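Local structure of circadian clock oscillator protein KaiA (Nostoc sp., 1R5Q) at residues Q12-D17 against N41-A46; S16-I21 against I54-E59; E34-F39 against L89-E94. The protein probably stimulates autophosphorylation of KaiC within the KaiABC oscillator, the main circadian regulator of cyanobacteria. All coordinates share one frame; numbering follows the deposited sequence.

The three contacts join the four helices of the KaiA C-terminal domain and touch one another. Contacts 1 and 2 both start from helix 8-24 and share S16 and D17, their centres about 10 Å apart; between them K15 NZ forms a salt bridge with E59 OE1 at 2.5 Å, and K15 CA lies 3.7 Å from I56 CG2. Contacts 1 and 3 share helix 33-45, where V43 CG2 packs at 3.6 Å on L92 CD1. Contacts 2 and 3, about 13 Å apart between centres, meet where Y18 CD1 lies 3.8 Å from F39 CZ, while I21 packs on I36 and F39. F39 CE1 also lies 3.5 Å from L14 O, so this ring reaches both other contacts.

Contact 1 (Q12-D17 against N41-A46); sequences QQLKSD and NAVFCA
L14 and V43 mark the closest approach of the two backbones, their CA atoms, L14 CA and V43 CA, being the nearest pair across the two segments at 7.9 Å. L14 supplies the reaching group, and its two methyls divide the work. CD2 touches the single methyl of A42, 3.8 Å from A42 CB, and CD1 comes to 4.1 Å from V43 CG1. The fork of the leucine therefore faces two consecutive residues of the opposing helix, and both cross-segment contacts run through L14. Its rotamer explains the division: CG stands anti to the carbonyl carbon (chi1 -70°), while CD1 carries the chain on in extended form (chi2 172°) toward the valine. V43 is forked as well, and it gives this contact its CG1 methyl, itself anti to the carbonyl carbon, leaving CG2 for another neighbour. No hydrogen bond crosses between 12-17 and 41-46; the joint is plain apolar packing between helices 8-24 and 33-45 of the four-helix bundle, and its small buried surface of 115 Å² reflects how few groups take part. Backbone bonds run within each helix, among them S16 N to Q12 O and C45 N to N41 O. I48, in the loop after helix 33-45, touches both L14 and V43 and extends the apolar patch. Helix 82-100 covers V43 from its own direction, whereas K15 extends from helix 8-24 to helix 50-67, where E63 is one of its salt-bridge partners.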
loop_
_atom_site.group_PDB
_atom_site.type_symbol
_atom_site.label_atom_id
_atom_site.label_comp_id
_atom_site.label_asym_id
_atom_site.label_seq_id
_atom_site.Cartn_x
_atom_site.Cartn_y
_atom_site.Cartn_z
ATOM N N GLN A 12 -7.329 3.825 -7.648
ATOM C CA GLN A 12 -6.403 4.937 -7.892
ATOM C C GLN A 12 -6.186 5.719 -6.602
ATOM O O GLN A 12 -5.073 6.196 -6.326
ATOM C CB GLN A 12 -6.923 5.870 -9.002
ATOM C CG GLN A 12 -6.641 5.355 -10.416
ATOM C CD GLN A 12 -5.168 4.988 -10.634
ATOM O OE1 GLN A 12 -4.834 3.837 -10.960
ATOM N NE2 GLN A 12 -4.281 5.962 -10.452
ATOM N N GLN A 13 -7.242 5.850 -5.805
ATOM C CA GLN A 13 -7.126 6.539 -4.524
ATOM C C GLN A 13 -6.181 5.719 -3.619
ATOM O O GLN A 13 -5.319 6.274 -2.934
ATOM C CB GLN A 13 -8.500 6.679 -3.857
ATOM C CG GLN A 13 -9.452 7.657 -4.574
ATOM C CD GLN A 13 -10.834 7.765 -3.922
ATOM O OE1 GLN A 13 -11.649 8.608 -4.309
ATOM N NE2 GLN A 13 -11.104 6.903 -2.937
ATOM N N LEU A 14 -6.353 4.396 -3.619
ATOM C CA LEU A 14 -5.507 3.529 -2.804
ATOM C C LEU A 14 -4.051 3.627 -3.235
ATOM O O LEU A 14 -3.158 3.656 -2.397
ATOM C CB LEU A 14 -5.993 2.078 -2.892
ATOM C CG LEU A 14 -7.329 1.874 -2.181
ATOM C CD1 LEU A 14 -7.861 0.471 -2.467
ATOM C CD2 LEU A 14 -7.144 2.105 -0.695
ATOM N N LYS A 15 -3.812 3.659 -4.541
ATOM C CA LYS A 15 -2.451 3.795 -5.044
ATOM C C LYS A 15 -1.874 5.135 -4.537
ATOM O O LYS A 15 -0.732 5.209 -4.068
ATOM C CB LYS A 15 -2.453 3.741 -6.576
ATOM C CG LYS A 15 -1.106 4.004 -7.220
ATOM C CD LYS A 15 -1.046 3.456 -8.647
ATOM C CE LYS A 15 0.278 3.807 -9.322
ATOM N NZ LYS A 15 0.418 3.145 -10.659
ATOM N N SER A 16 -2.680 6.187 -4.620
ATOM C CA SER A 16 -2.245 7.491 -4.152
ATOM C C SER A 16 -1.887 7.423 -2.669
ATOM O O SER A 16 -0.857 7.950 -2.253
ATOM C CB SER A 16 -3.344 8.545 -4.379
ATOM O OG SER A 16 -3.121 9.679 -3.557
ATOM N N ASP A 17 -2.734 6.768 -1.878
ATOM C CA ASP A 17 -2.504 6.646 -0.437
ATOM C C ASP A 17 -1.224 5.865 -0.114
ATOM O O ASP A 17 -0.473 6.236 0.804
ATOM C CB ASP A 17 -3.698 5.953 0.225
ATOM C CG ASP A 17 -4.993 6.789 0.159
ATOM O OD1 ASP A 17 -6.066 6.219 0.417
ATOM O OD2 ASP A 17 -4.942 8.005 -0.136
ATOM N N ASN A 41 -7.572 -0.461 6.577
ATOM C CA ASN A 41 -9.016 -0.557 6.759
ATOM C C ASN A 41 -9.759 -0.463 5.420
ATOM O O ASN A 41 -10.774 -1.131 5.213
ATOM C CB ASN A 41 -9.465 0.530 7.743
ATOM C CG ASN A 41 -10.920 0.378 8.167
ATOM O OD1 ASN A 41 -11.788 1.108 7.693
ATOM N ND2 ASN A 41 -11.187 -0.569 9.067
ATOM N N ALA A 42 -9.237 0.334 4.497
ATOM C CA ALA A 42 -9.872 0.489 3.196
ATOM C C ALA A 42 -9.741 -0.746 2.316
ATOM O O ALA A 42 -10.715 -1.139 1.680
ATOM C CB ALA A 42 -9.307 1.719 2.462
ATOM N N VAL A 43 -8.547 -1.352 2.248
ATOM C CA VAL A 43 -8.363 -2.541 1.410
ATOM C C VAL A 43 -9.112 -3.710 2.044
ATOM O O VAL A 43 -9.588 -4.608 1.347
ATOM C CB VAL A 43 -6.846 -2.923 1.220
ATOM C CG1 VAL A 43 -6.102 -1.787 0.529
ATOM C CG2 VAL A 43 -6.198 -3.196 2.543
ATOM N N PHE A 44 -9.201 -3.670 3.371
ATOM C CA PHE A 44 -9.902 -4.662 4.183
ATOM C C PHE A 44 -11.404 -4.549 3.865
ATOM O O PHE A 44 -12.044 -5.524 3.508
ATOM C CB PHE A 44 -9.652 -4.339 5.651
ATOM C CG PHE A 44 -10.340 -5.256 6.630
ATOM C CD1 PHE A 44 -10.120 -6.629 6.605
ATOM C CD2 PHE A 44 -11.150 -4.727 7.628
ATOM C CE1 PHE A 44 -10.690 -7.463 7.563
ATOM C CE2 PHE A 44 -11.724 -5.546 8.591
ATOM C CZ PHE A 44 -11.492 -6.923 8.561
ATOM N N CYS A 45 -11.955 -3.346 3.989
ATOM C CA CYS A 45 -13.381 -3.143 3.700
ATOM C C CYS A 45 -13.799 -3.400 2.249
ATOM O O CYS A 45 -14.924 -3.831 2.010
ATOM C CB CYS A 45 -13.787 -1.730 4.090
ATOM S SG CYS A 45 -13.762 -1.537 5.843
ATOM N N ALA A 46 -12.913 -3.141 1.284
ATOM C CA ALA A 46 -13.239 -3.364 -0.126
ATOM C C ALA A 46 -12.910 -4.762 -0.665
ATOM O O ALA A 46 -13.090 -5.016 -1.852
ATOM C CB ALA A 46 -12.567 -2.300 -1.002
#

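Contact 2 (S16-I21 against I54-E59)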
loop_
_atom_site.group_PDB
_atom_site.type_symbol
_atom_site.label_atom_id
_atom_site.label_comp_id
_atom_site.label_asym_id
_atom_site.label_seq_id
_atom_site.Cartn_x
_atom_site.Cartn_y
_atom_site.Cartn_z
ATOM N N SER A 16 -2.680 6.187 -4.620
ATOM C CA SER A 16 -2.245 7.491 -4.152
ATOM C C SER A 16 -1.887 7.423 -2.669
ATOM O O SER A 16 -0.857 7.950 -2.253
ATOM C CB SER A 16 -3.344 8.545 -4.379
ATOM O OG SER A 16 -3.121 9.679 -3.557
ATOM N N ASP A 17 -2.734 6.768 -1.878
ATOM C CA ASP A 17 -2.504 6.646 -0.437
ATOM C C ASP A 17 -1.224 5.865 -0.114
ATOM O O ASP A 17 -0.473 6.236 0.804
ATOM C CB ASP A 17 -3.698 5.953 0.225
ATOM C CG ASP A 17 -4.993 6.789 0.159
ATOM O OD1 ASP A 17 -6.066 6.219 0.417
ATOM O OD2 ASP A 17 -4.942 8.005 -0.136
ATOM N N TYR A 18 -0.999 4.789 -0.868
ATOM C CA TYR A 18 0.155 3.918 -0.682
ATOM C C TYR A 18 1.421 4.677 -1.054
ATOM O O TYR A 18 2.461 4.487 -0.429
ATOM C CB TYR A 18 0.041 2.659 -1.555
ATOM C CG TYR A 18 1.035 1.563 -1.190
ATOM C CD1 TYR A 18 0.863 0.800 -0.034
ATOM C CD2 TYR A 18 2.174 1.328 -1.970
ATOM C CE1 TYR A 18 1.810 -0.180 0.344
ATOM C CE2 TYR A 18 3.122 0.365 -1.602
ATOM C CZ TYR A 18 2.924 -0.388 -0.440
ATOM O OH TYR A 18 3.827 -1.352 -0.078
ATOM N N ARG A 19 1.331 5.529 -2.076
ATOM C CA ARG A 19 2.487 6.328 -2.499
ATOM C C ARG A 19 2.942 7.173 -1.302
ATOM O O ARG A 19 4.125 7.220 -0.973
ATOM C CB ARG A 19 2.120 7.252 -3.673
ATOM C CG ARG A 19 3.249 8.220 -4.048
ATOM C CD ARG A 19 2.834 9.233 -5.111
ATOM N NE ARG A 19 2.611 8.611 -6.412
ATOM C CZ ARG A 19 1.411 8.489 -6.974
ATOM N NH1 ARG A 19 0.334 8.955 -6.340
ATOM N NH2 ARG A 19 1.286 7.902 -8.164
ATOM N N GLN A 20 1.993 7.841 -0.655
ATOM C CA GLN A 20 2.310 8.660 0.510
ATOM C C GLN A 20 2.893 7.825 1.673
ATOM O O GLN A 20 3.718 8.326 2.444
ATOM C CB GLN A 20 1.067 9.439 0.965
ATOM C CG GLN A 20 0.643 10.590 0.007
ATOM C CD GLN A 20 1.818 11.494 -0.422
ATOM O OE1 GLN A 20 2.610 11.954 0.413
ATOM N NE2 GLN A 20 1.929 11.751 -1.734
ATOM N N ILE A 21 2.484 6.558 1.805
ATOM C CA ILE A 21 3.033 5.703 2.870
ATOM C C ILE A 21 4.494 5.396 2.525
ATOM O O ILE A 21 5.389 5.487 3.378
ATOM C CB ILE A 21 2.238 4.356 3.008
ATOM C CG1 ILE A 21 0.858 4.632 3.615
ATOM C CG2 ILE A 21 3.036 3.337 3.888
ATOM C CD1 ILE A 21 -0.153 3.487 3.443
ATOM N N ILE A 54 0.096 -5.786 -4.171
ATOM C CA ILE A 54 1.472 -6.000 -4.568
ATOM C C ILE A 54 1.733 -5.298 -5.883
ATOM O O ILE A 54 2.828 -4.783 -6.108
ATOM C CB ILE A 54 1.802 -7.505 -4.685
ATOM C CG1 ILE A 54 1.768 -8.146 -3.288
ATOM C CG2 ILE A 54 3.177 -7.699 -5.324
ATOM C CD1 ILE A 54 2.195 -9.605 -3.259
ATOM N N GLU A 55 0.718 -5.259 -6.747
ATOM C CA GLU A 55 0.862 -4.614 -8.042
ATOM C C GLU A 55 0.995 -3.101 -7.870
ATOM O O GLU A 55 1.787 -2.470 -8.557
ATOM C CB GLU A 55 -0.328 -4.959 -8.937
ATOM C CG GLU A 55 -0.051 -4.739 -10.400
ATOM C CD GLU A 55 -1.281 -4.947 -11.240
ATOM O OE1 GLU A 55 -2.107 -4.004 -11.334
ATOM O OE2 GLU A 55 -1.423 -6.061 -11.791
ATOM N N ILE A 56 0.223 -2.529 -6.953
ATOM C CA ILE A 56 0.297 -1.103 -6.667
ATOM C C ILE A 56 1.723 -0.786 -6.182
ATOM O O ILE A 56 2.342 0.181 -6.640
ATOM C CB ILE A 56 -0.745 -0.701 -5.605
ATOM C CG1 ILE A 56 -2.144 -0.671 -6.249
ATOM C CG2 ILE A 56 -0.413 0.664 -5.010
ATOM C CD1 ILE A 56 -3.266 -0.486 -5.269
ATOM N N HIS A 57 2.245 -1.615 -5.278
ATOM C CA HIS A 57 3.608 -1.445 -4.760
ATOM C C HIS A 57 4.622 -1.343 -5.924
ATOM O O HIS A 57 5.370 -0.366 -6.031
ATOM C CB HIS A 57 3.994 -2.647 -3.879
ATOM C CG HIS A 57 5.367 -2.541 -3.282
ATOM N ND1 HIS A 57 5.614 -1.891 -2.089
ATOM C CD2 HIS A 57 6.569 -2.984 -3.725
ATOM C CE1 HIS A 57 6.909 -1.936 -1.826
ATOM N NE2 HIS A 57 7.511 -2.594 -2.803
ATOM N N MET A 58 4.639 -2.365 -6.779
ATOM C CA MET A 58 5.550 -2.407 -7.915
ATOM C C MET A 58 5.384 -1.223 -8.873
ATOM O O MET A 58 6.365 -0.684 -9.392
ATOM C CB MET A 58 5.365 -3.716 -8.684
ATOM C CG MET A 58 5.714 -4.953 -7.872
ATOM S SD MET A 58 7.299 -4.773 -6.991
ATOM C CE MET A 58 8.489 -5.088 -8.353
ATOM N N GLU A 59 4.146 -0.815 -9.114
ATOM C CA GLU A 59 3.912 0.299 -10.010
ATOM C C GLU A 59 4.522 1.584 -9.456
ATOM O O GLU A 59 5.123 2.362 -10.202
ATOM C CB GLU A 59 2.413 0.497 -10.238
ATOM C CG GLU A 59 1.764 -0.632 -11.025
ATOM C CD GLU A 59 0.320 -0.329 -11.391
ATOM O OE1 GLU A 59 -0.170 0.781 -11.051
ATOM O OE2 GLU A 59 -0.321 -1.202 -12.020
#
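Y18 lays one edge of its ring alongside H57, CE2 passing 3.7 Å from H57 CA, and carries its hydroxyl on to the imidazole. There OH and H57 ND1 share a hydrogen bond of 2.7 Å, in which either atom could be the donor. The bond lies near the planes of both rings, so it runs from the phenol rim to the imidazole rim, and the angle CZ-OH-ND1 of about 112° suits a hydroxyl well. The rings themselves do not stack: their planes meet at 67° and their centroids stand 5.7 Å apart, with neither over the other's face. Both side chains reach this meeting point with CG anti to the backbone N, the histidine almost exactly so (chi1 -179°). Nearer the tyrosine backbone, I56 closes the joint with its short branch: CG2 sits 4.0 Å from Y18 CB and reaches the CD2 side of the ring obliquely. The arrangement is a buried tyrosine-histidine hydrogen bond in the interior of the four-helix bundle, linking helices 8-24 and 50-67, and it probably restrains the turn of the imidazole. A phenylalanine in place of Y18 would probably leave H57 ND1 without its mate in a buried setting and set the imidazole freer to turn. Further along helix 50-67, L60 also touches Y18. Helix 82-100 packs on the tyrosine through T84, L85 and I88, with L85 reaching H57 as well, and with helix 33-45 beside it Y18 of helix 8-24 lies among the other three helices.

Contact 3 (E34-F39 against L89-E94)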
loop_
_atom_site.group_PDB
_atom_site.type_symbol
_atom_site.label_atom_id
_atom_site.label_comp_id
_atom_site.label_asym_id
_atom_site.label_seq_id
_atom_site.Cartn_x
_atom_site.Cartn_y
_atom_site.Cartn_z
ATOM N N GLU A 34 -1.135 6.300 11.276
ATOM C CA GLU A 34 -2.508 6.550 10.860
ATOM C C GLU A 34 -2.708 6.362 9.367
ATOM O O GLU A 34 -3.769 5.929 8.933
ATOM C CB GLU A 34 -2.935 7.966 11.261
ATOM C CG GLU A 34 -3.953 7.977 12.393
ATOM C CD GLU A 34 -5.209 7.190 12.039
ATOM O OE1 GLU A 34 -5.965 7.654 11.154
ATOM O OE2 GLU A 34 -5.431 6.106 12.636
ATOM N N LYS A 35 -1.699 6.703 8.579
ATOM C CA LYS A 35 -1.813 6.533 7.138
ATOM C C LYS A 35 -1.930 5.046 6.825
ATOM O O LYS A 35 -2.725 4.640 5.981
ATOM C CB LYS A 35 -0.584 7.085 6.418
ATOM C CG LYS A 35 -0.493 8.600 6.356
ATOM C CD LYS A 35 0.775 9.035 5.606
ATOM C CE LYS A 35 0.918 10.556 5.605
ATOM N NZ LYS A 35 2.227 10.997 5.059
ATOM N N ILE A 36 -1.131 4.242 7.516
ATOM C CA ILE A 36 -1.125 2.801 7.311
ATOM C C ILE A 36 -2.412 2.176 7.826
ATOM O O ILE A 36 -2.992 1.321 7.174
ATOM C CB ILE A 36 0.089 2.129 8.017
ATOM C CG1 ILE A 36 1.382 2.450 7.251
ATOM C CG2 ILE A 36 -0.104 0.617 8.081
ATOM C CD1 ILE A 36 2.637 1.985 7.965
ATOM N N ASP A 37 -2.857 2.610 8.998
ATOM C CA ASP A 37 -4.074 2.063 9.575
ATOM C C ASP A 37 -5.271 2.338 8.671
ATOM O O ASP A 37 -6.120 1.475 8.484
ATOM C CB ASP A 37 -4.311 2.637 10.977
ATOM C CG ASP A 37 -3.434 1.974 12.037
ATOM O OD1 ASP A 37 -3.190 0.744 11.942
ATOM O OD2 ASP A 37 -3.005 2.675 12.981
ATOM N N LYS A 38 -5.314 3.528 8.087
ATOM C CA LYS A 38 -6.414 3.901 7.199
ATOM C C LYS A 38 -6.391 3.133 5.880
ATOM O O LYS A 38 -7.443 2.742 5.369
ATOM C CB LYS A 38 -6.381 5.406 6.911
ATOM C CG LYS A 38 -6.759 6.273 8.096
ATOM C CD LYS A 38 -6.852 7.753 7.689
ATOM C CE LYS A 38 -7.863 7.973 6.558
ATOM N NZ LYS A 38 -8.013 9.425 6.192
ATOM N N PHE A 39 -5.192 2.944 5.325
ATOM C CA PHE A 39 -5.010 2.205 4.082
ATOM C C PHE A 39 -5.454 0.756 4.316
ATOM O O PHE A 39 -6.150 0.161 3.491
ATOM C CB PHE A 39 -3.522 2.226 3.645
ATOM C CG PHE A 39 -3.224 1.374 2.414
ATOM C CD1 PHE A 39 -3.476 1.860 1.136
ATOM C CD2 PHE A 39 -2.734 0.074 2.545
ATOM C CE1 PHE A 39 -3.255 1.081 0.021
ATOM C CE2 PHE A 39 -2.508 -0.724 1.419
ATOM C CZ PHE A 39 -2.768 -0.225 0.161
ATOM N N LEU A 89 1.441 -5.945 4.556
ATOM C CA LEU A 89 0.855 -7.280 4.520
ATOM C C LEU A 89 0.659 -7.883 5.910
ATOM O O LEU A 89 -0.316 -8.591 6.135
ATOM C CB LEU A 89 1.685 -8.218 3.642
ATOM C CG LEU A 89 1.726 -7.857 2.146
ATOM C CD1 LEU A 89 2.603 -8.847 1.381
ATOM C CD2 LEU A 89 0.303 -7.857 1.584
ATOM N N ALA A 90 1.583 -7.616 6.824
ATOM C CA ALA A 90 1.482 -8.115 8.196
ATOM C C ALA A 90 0.253 -7.475 8.864
ATOM O O ALA A 90 -0.488 -8.144 9.594
ATOM C CB ALA A 90 2.745 -7.754 8.995
ATOM N N HIS A 91 0.068 -6.169 8.648
ATOM C CA HIS A 91 -1.082 -5.455 9.216
ATOM C C HIS A 91 -2.384 -5.949 8.602
ATOM O O HIS A 91 -3.394 -6.067 9.282
ATOM C CB HIS A 91 -0.974 -3.944 8.982
ATOM C CG HIS A 91 -0.133 -3.242 10.000
ATOM N ND1 HIS A 91 1.241 -3.334 10.018
ATOM C CD2 HIS A 91 -0.477 -2.490 11.071
ATOM C CE1 HIS A 91 1.709 -2.670 11.058
ATOM N NE2 HIS A 91 0.689 -2.148 11.715
ATOM N N LEU A 92 -2.365 -6.219 7.305
ATOM C CA LEU A 92 -3.569 -6.701 6.662
ATOM C C LEU A 92 -3.922 -8.090 7.205
ATOM O O LEU A 92 -5.084 -8.367 7.488
ATOM C CB LEU A 92 -3.403 -6.728 5.139
ATOM C CG LEU A 92 -4.673 -7.051 4.333
ATOM C CD1 LEU A 92 -5.799 -6.078 4.726
ATOM C CD2 LEU A 92 -4.384 -6.950 2.841
ATOM N N CYS A 93 -2.922 -8.953 7.359
ATOM C CA CYS A 93 -3.156 -10.300 7.891
ATOM C C CYS A 93 -3.822 -10.257 9.260
ATOM O O CYS A 93 -4.757 -11.011 9.538
ATOM C CB CYS A 93 -1.838 -11.070 8.030
ATOM S SG CYS A 93 -1.144 -11.644 6.484
ATOM N N GLU A 94 -3.324 -9.377 10.114
ATOM C CA GLU A 94 -3.856 -9.256 11.451
ATOM C C GLU A 94 -5.282 -8.715 11.457
ATOM O O GLU A 94 -6.066 -9.096 12.312
ATOM C CB GLU A 94 -2.933 -8.399 12.321
ATOM C CG GLU A 94 -1.597 -9.117 12.711
ATOM C CD GLU A 94 -1.804 -10.366 13.592
ATOM O OE1 GLU A 94 -1.414 -11.477 13.165
ATOM O OE2 GLU A 94 -2.353 -10.233 14.713
#
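H91 turns its imidazole toward I36 and D37, and its atoms can be followed outward from the backbone. CB points at helix 33-45 and brings the ring up to it, with chi1 near -84°. CG, the first ring atom, has I36 CG2 at 4.3 Å; this methyl stands over one face of the imidazole, offset toward the rim, in van der Waals packing at the long end of the range. ND1 turns back to its own helix, where it is hydrogen-bonded to the carbonyl oxygen of D87, one turn earlier, and this bond restrains the rotation of the ring. CD2, on the other side, has D37 OD1 4.3 Å away, and NE2 at the tip lies 4.8 Å from the same oxygen, too far for a salt bridge. The stronger partner of D37 is K33, which forms a salt bridge with its OD2. I36 continues inward to I21 and I88, so H91 rests at the margin of the buried interior. The contact joins helices 33-45 and 82-100 at the edge of the four-helix bundle of the KaiA C-terminal domain, with I36 facing the interior and the polar ends of D37 and H91 nearer the surface.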